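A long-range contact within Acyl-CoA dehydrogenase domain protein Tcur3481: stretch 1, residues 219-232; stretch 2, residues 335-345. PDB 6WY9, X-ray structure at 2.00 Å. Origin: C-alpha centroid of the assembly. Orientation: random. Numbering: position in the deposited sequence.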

# COMPACT_ATOMS: atom_id res chain seq x y z
N THR B 219 -25.40 18.39 -7.39
CA THR B 219 -25.80 17.00 -7.55
C THR B 219 -24.58 16.08 -7.56
O THR B 219 -24.63 14.98 -7.00
CB THR B 219 -26.65 16.85 -8.82
OG1 THR B 219 -27.81 17.66 -8.68
CG2 THR B 219 -27.11 15.41 -8.99
N LEU B 220 -23.47 16.53 -8.13
CA LEU B 220 -22.27 15.69 -8.11
C LEU B 220 -21.74 15.48 -6.69
O LEU B 220 -21.34 14.37 -6.32
CB LEU B 220 -21.19 16.30 -9.02
CG LEU B 220 -21.51 16.31 -10.52
CD1 LEU B 220 -20.50 17.19 -11.24
CD2 LEU B 220 -21.51 14.90 -11.12
N ASP B 221 -21.73 16.54 -5.87
CA ASP B 221 -21.32 16.38 -4.47
C ASP B 221 -22.24 15.43 -3.69
O ASP B 221 -21.77 14.59 -2.90
CB ASP B 221 -21.27 17.73 -3.80
CG ASP B 221 -19.99 18.48 -4.13
OD1 ASP B 221 -19.05 17.85 -4.68
OD2 ASP B 221 -19.93 19.68 -3.84
N VAL B 222 -23.55 15.58 -3.87
CA VAL B 222 -24.50 14.71 -3.20
C VAL B 222 -24.35 13.27 -3.68
O VAL B 222 -24.40 12.33 -2.88
CB VAL B 222 -25.93 15.22 -3.42
CG1 VAL B 222 -26.96 14.12 -2.98
CG2 VAL B 222 -26.14 16.53 -2.70
N ALA B 223 -24.21 13.08 -5.00
CA ALA B 223 -24.06 11.72 -5.53
C ALA B 223 -22.79 11.05 -5.01
O ALA B 223 -22.78 9.85 -4.72
CB ALA B 223 -24.02 11.74 -7.06
N ARG B 224 -21.69 11.82 -4.95
CA ARG B 224 -20.45 11.28 -4.39
C ARG B 224 -20.65 10.85 -2.94
O ARG B 224 -20.16 9.78 -2.51
CB ARG B 224 -19.33 12.34 -4.47
CG ARG B 224 -18.79 12.59 -5.91
CD ARG B 224 -17.72 13.70 -5.99
NE ARG B 224 -17.16 13.85 -7.36
CZ ARG B 224 -17.13 14.99 -8.06
NH1 ARG B 224 -17.63 16.12 -7.53
NH2 ARG B 224 -16.59 15.01 -9.29
N THR B 225 -21.34 11.70 -2.16
CA THR B 225 -21.61 11.41 -0.76
C THR B 225 -22.51 10.19 -0.64
O THR B 225 -22.25 9.29 0.15
CB THR B 225 -22.25 12.65 -0.11
OG1 THR B 225 -21.35 13.76 -0.25
CG2 THR B 225 -22.54 12.44 1.36
N ALA B 226 -23.56 10.13 -1.47
CA ALA B 226 -24.47 9.00 -1.44
C ALA B 226 -23.77 7.69 -1.83
O ALA B 226 -24.01 6.64 -1.22
CB ALA B 226 -25.66 9.30 -2.39
N LEU B 227 -22.93 7.73 -2.87
CA LEU B 227 -22.21 6.53 -3.25
C LEU B 227 -21.30 6.09 -2.11
O LEU B 227 -21.15 4.90 -1.85
CB LEU B 227 -21.38 6.76 -4.53
CG LEU B 227 -22.21 6.83 -5.83
CD1 LEU B 227 -21.42 7.63 -6.97
CD2 LEU B 227 -22.59 5.39 -6.27
N ALA B 228 -20.66 7.04 -1.44
CA ALA B 228 -19.84 6.67 -0.30
C ALA B 228 -20.69 6.05 0.81
O ALA B 228 -20.22 5.13 1.48
CB ALA B 228 -19.08 7.88 0.22
N ALA B 229 -21.95 6.48 0.98
CA ALA B 229 -22.78 5.83 1.99
C ALA B 229 -23.04 4.36 1.65
O ALA B 229 -22.95 3.48 2.53
CB ALA B 229 -24.11 6.58 2.17
N VAL B 230 -23.35 4.07 0.38
CA VAL B 230 -23.58 2.68 -0.01
C VAL B 230 -22.31 1.86 0.20
O VAL B 230 -22.34 0.73 0.71
CB VAL B 230 -24.04 2.61 -1.49
CG1 VAL B 230 -24.27 1.13 -1.92
CG2 VAL B 230 -25.27 3.50 -1.73
N GLN B 231 -21.18 2.44 -0.20
CA GLN B 231 -19.92 1.72 -0.09
C GLN B 231 -19.61 1.42 1.37
O GLN B 231 -19.07 0.36 1.69
CB GLN B 231 -18.78 2.54 -0.71
CG GLN B 231 -17.45 1.74 -0.85
CD GLN B 231 -17.48 0.83 -2.06
OE1 GLN B 231 -18.49 0.15 -2.31
NE2 GLN B 231 -16.38 0.82 -2.83
N LEU B 232 -19.86 2.38 2.24
CA LEU B 232 -19.65 2.09 3.66
C LEU B 232 -20.45 0.86 4.06
O LEU B 232 -19.93 -0.01 4.78
CB LEU B 232 -20.07 3.30 4.50
CG LEU B 232 -20.01 3.11 6.03
CD1 LEU B 232 -18.52 2.81 6.56
CD2 LEU B 232 -20.59 4.40 6.65
N LEU B 335 -18.58 -7.44 -6.10
CA LEU B 335 -19.10 -6.83 -7.33
C LEU B 335 -19.60 -5.40 -7.08
O LEU B 335 -19.31 -4.48 -7.86
CB LEU B 335 -20.22 -7.69 -7.94
CG LEU B 335 -19.84 -9.12 -8.37
CD1 LEU B 335 -21.05 -9.84 -8.95
CD2 LEU B 335 -18.68 -9.00 -9.40
N TRP B 336 -20.40 -5.20 -6.02
CA TRP B 336 -20.85 -3.86 -5.64
C TRP B 336 -19.68 -2.93 -5.31
O TRP B 336 -19.62 -1.78 -5.78
CB TRP B 336 -21.80 -3.93 -4.44
CG TRP B 336 -23.23 -4.29 -4.81
CD1 TRP B 336 -23.64 -5.33 -5.59
CD2 TRP B 336 -24.44 -3.59 -4.40
NE1 TRP B 336 -25.01 -5.34 -5.69
CE2 TRP B 336 -25.52 -4.28 -4.97
CE3 TRP B 336 -24.68 -2.47 -3.59
CZ2 TRP B 336 -26.87 -3.88 -4.78
CZ3 TRP B 336 -26.03 -2.08 -3.39
CH2 TRP B 336 -27.10 -2.78 -3.98
N GLY B 337 -18.76 -3.39 -4.46
CA GLY B 337 -17.65 -2.53 -4.05
C GLY B 337 -16.84 -2.07 -5.24
O GLY B 337 -16.53 -0.89 -5.38
N LYS B 338 -16.53 -3.02 -6.13
CA LYS B 338 -15.75 -2.75 -7.33
C LYS B 338 -16.46 -1.74 -8.23
O LYS B 338 -15.87 -0.75 -8.67
CB LYS B 338 -15.49 -4.11 -8.02
CG LYS B 338 -14.99 -4.12 -9.45
CD LYS B 338 -13.47 -4.47 -9.55
CE LYS B 338 -12.92 -4.29 -11.00
NZ LYS B 338 -11.37 -4.20 -11.05
N GLN B 339 -17.75 -1.96 -8.49
CA GLN B 339 -18.46 -1.01 -9.35
C GLN B 339 -18.53 0.38 -8.71
O GLN B 339 -18.28 1.41 -9.37
CB GLN B 339 -19.91 -1.47 -9.63
CG GLN B 339 -20.55 -0.43 -10.60
CD GLN B 339 -21.73 -0.99 -11.34
OE1 GLN B 339 -21.70 -2.14 -11.80
NE2 GLN B 339 -22.78 -0.19 -11.48
N ILE B 340 -18.87 0.44 -7.42
CA ILE B 340 -19.04 1.74 -6.78
C ILE B 340 -17.72 2.52 -6.80
O ILE B 340 -17.72 3.75 -6.98
CB ILE B 340 -19.58 1.56 -5.35
CG1 ILE B 340 -21.04 1.10 -5.40
CG2 ILE B 340 -19.53 2.89 -4.58
CD1 ILE B 340 -21.54 0.65 -3.99
N SER B 341 -16.60 1.81 -6.65
CA SER B 341 -15.30 2.47 -6.54
C SER B 341 -14.88 3.15 -7.84
O SER B 341 -13.89 3.91 -7.85
CB SER B 341 -14.22 1.46 -6.10
OG SER B 341 -14.01 0.49 -7.14
N GLY B 342 -15.60 2.91 -8.93
CA GLY B 342 -15.35 3.59 -10.20
C GLY B 342 -16.48 4.53 -10.64
O GLY B 342 -16.39 5.15 -11.71
N THR B 343 -17.54 4.64 -9.85
CA THR B 343 -18.74 5.37 -10.30
C THR B 343 -18.49 6.85 -10.08
O THR B 343 -18.09 7.26 -8.98
CB THR B 343 -19.96 4.86 -9.55
OG1 THR B 343 -20.03 3.43 -9.80
CG2 THR B 343 -21.28 5.57 -10.07
N LEU B 344 -18.65 7.63 -11.15
CA LEU B 344 -18.23 9.01 -11.29
C LEU B 344 -16.72 9.13 -11.35
O LEU B 344 -16.20 10.22 -11.16
CB LEU B 344 -18.76 9.92 -10.17
CG LEU B 344 -20.27 9.82 -9.95
CD1 LEU B 344 -20.81 10.79 -8.86
CD2 LEU B 344 -21.05 9.95 -11.30
N GLY B 345 -16.01 8.05 -11.63
CA GLY B 345 -14.56 8.10 -11.58
C GLY B 345 -14.00 7.29 -10.41
O GLY B 345 -14.66 7.05 -9.40
O HOH W 1 -16.01 11.44 -8.01

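This is a mainly apolar contact between two nearly antiparallel helix segments and the turns that follow the second, fastened by one direct hydrogen bond and one water bridge. The N-to-C directions of helix 219-232 and helix 335-340 differ by 157°, and their axes come no closer than 10.0 Å, a spacing that leaves room for side chains between them. The register confirms the opposed run: CA of Q231 lies 6.2 Å from CA of G337, CA of L227 lies 6.7 Å from CA of I340, and CA of R224 lies 7.6 Å from CA of L344. In all, 498 Å² is buried, counting both sides.

L227, I340 and L344 are among the most heavily covered residues (79, 82 and 88 Å²), each with its CA-to-CB bond directed toward the other stretch. I340 meets the first helix at several points: its CG2 is 3.8 Å from L227 O and 4.3 Å from L227 CB, and its CD1 is 3.5 Å from V230 CG1. V230 CG1 also sits 3.9 Å from W336 CZ3, near the plane of the indole and at its edge, so this is an edge contact and not a stack.

Two turns carry the chain onward: a type I turn from I340 to T343 and a type II turn from G342 to G345. The first is closed by T343 N to I340 O at 3.0 Å, the second by G345 N to G342 O at 2.9 Å. L344, with a positive phi of 70°, places CD1 3.7 Å from L227 CD1, 3.8 Å from A223 CB and 4.0 Å from R224 CG, the last being the aliphatic part of the arginine. L227 CD1 also meets T343 CG2 at 3.7 Å; the threonine's OG1 is bonded back to Q339 O at 2.7 Å, leaving its methyl for the apolar contact.

The direct polar link is at the other end. Q231 starts sideways, but its side chain bends across so that NE2 donates to G337 O at 3.1 Å, with a nearly linear N-H...O angle of 173°. That carbonyl also accepts S341 N at 3.0 Å, so the amide adds to a helical bond without replacing it. Q231 OE1 gains no such partner: it is buried without a hydrogen bond, 3.5 Å from I340 CD1. Near L344, a water accepts from R224 NE at 2.7 Å and donates weakly to L344 O at 3.4 Å, giving the arginine an indirect tie to the turn.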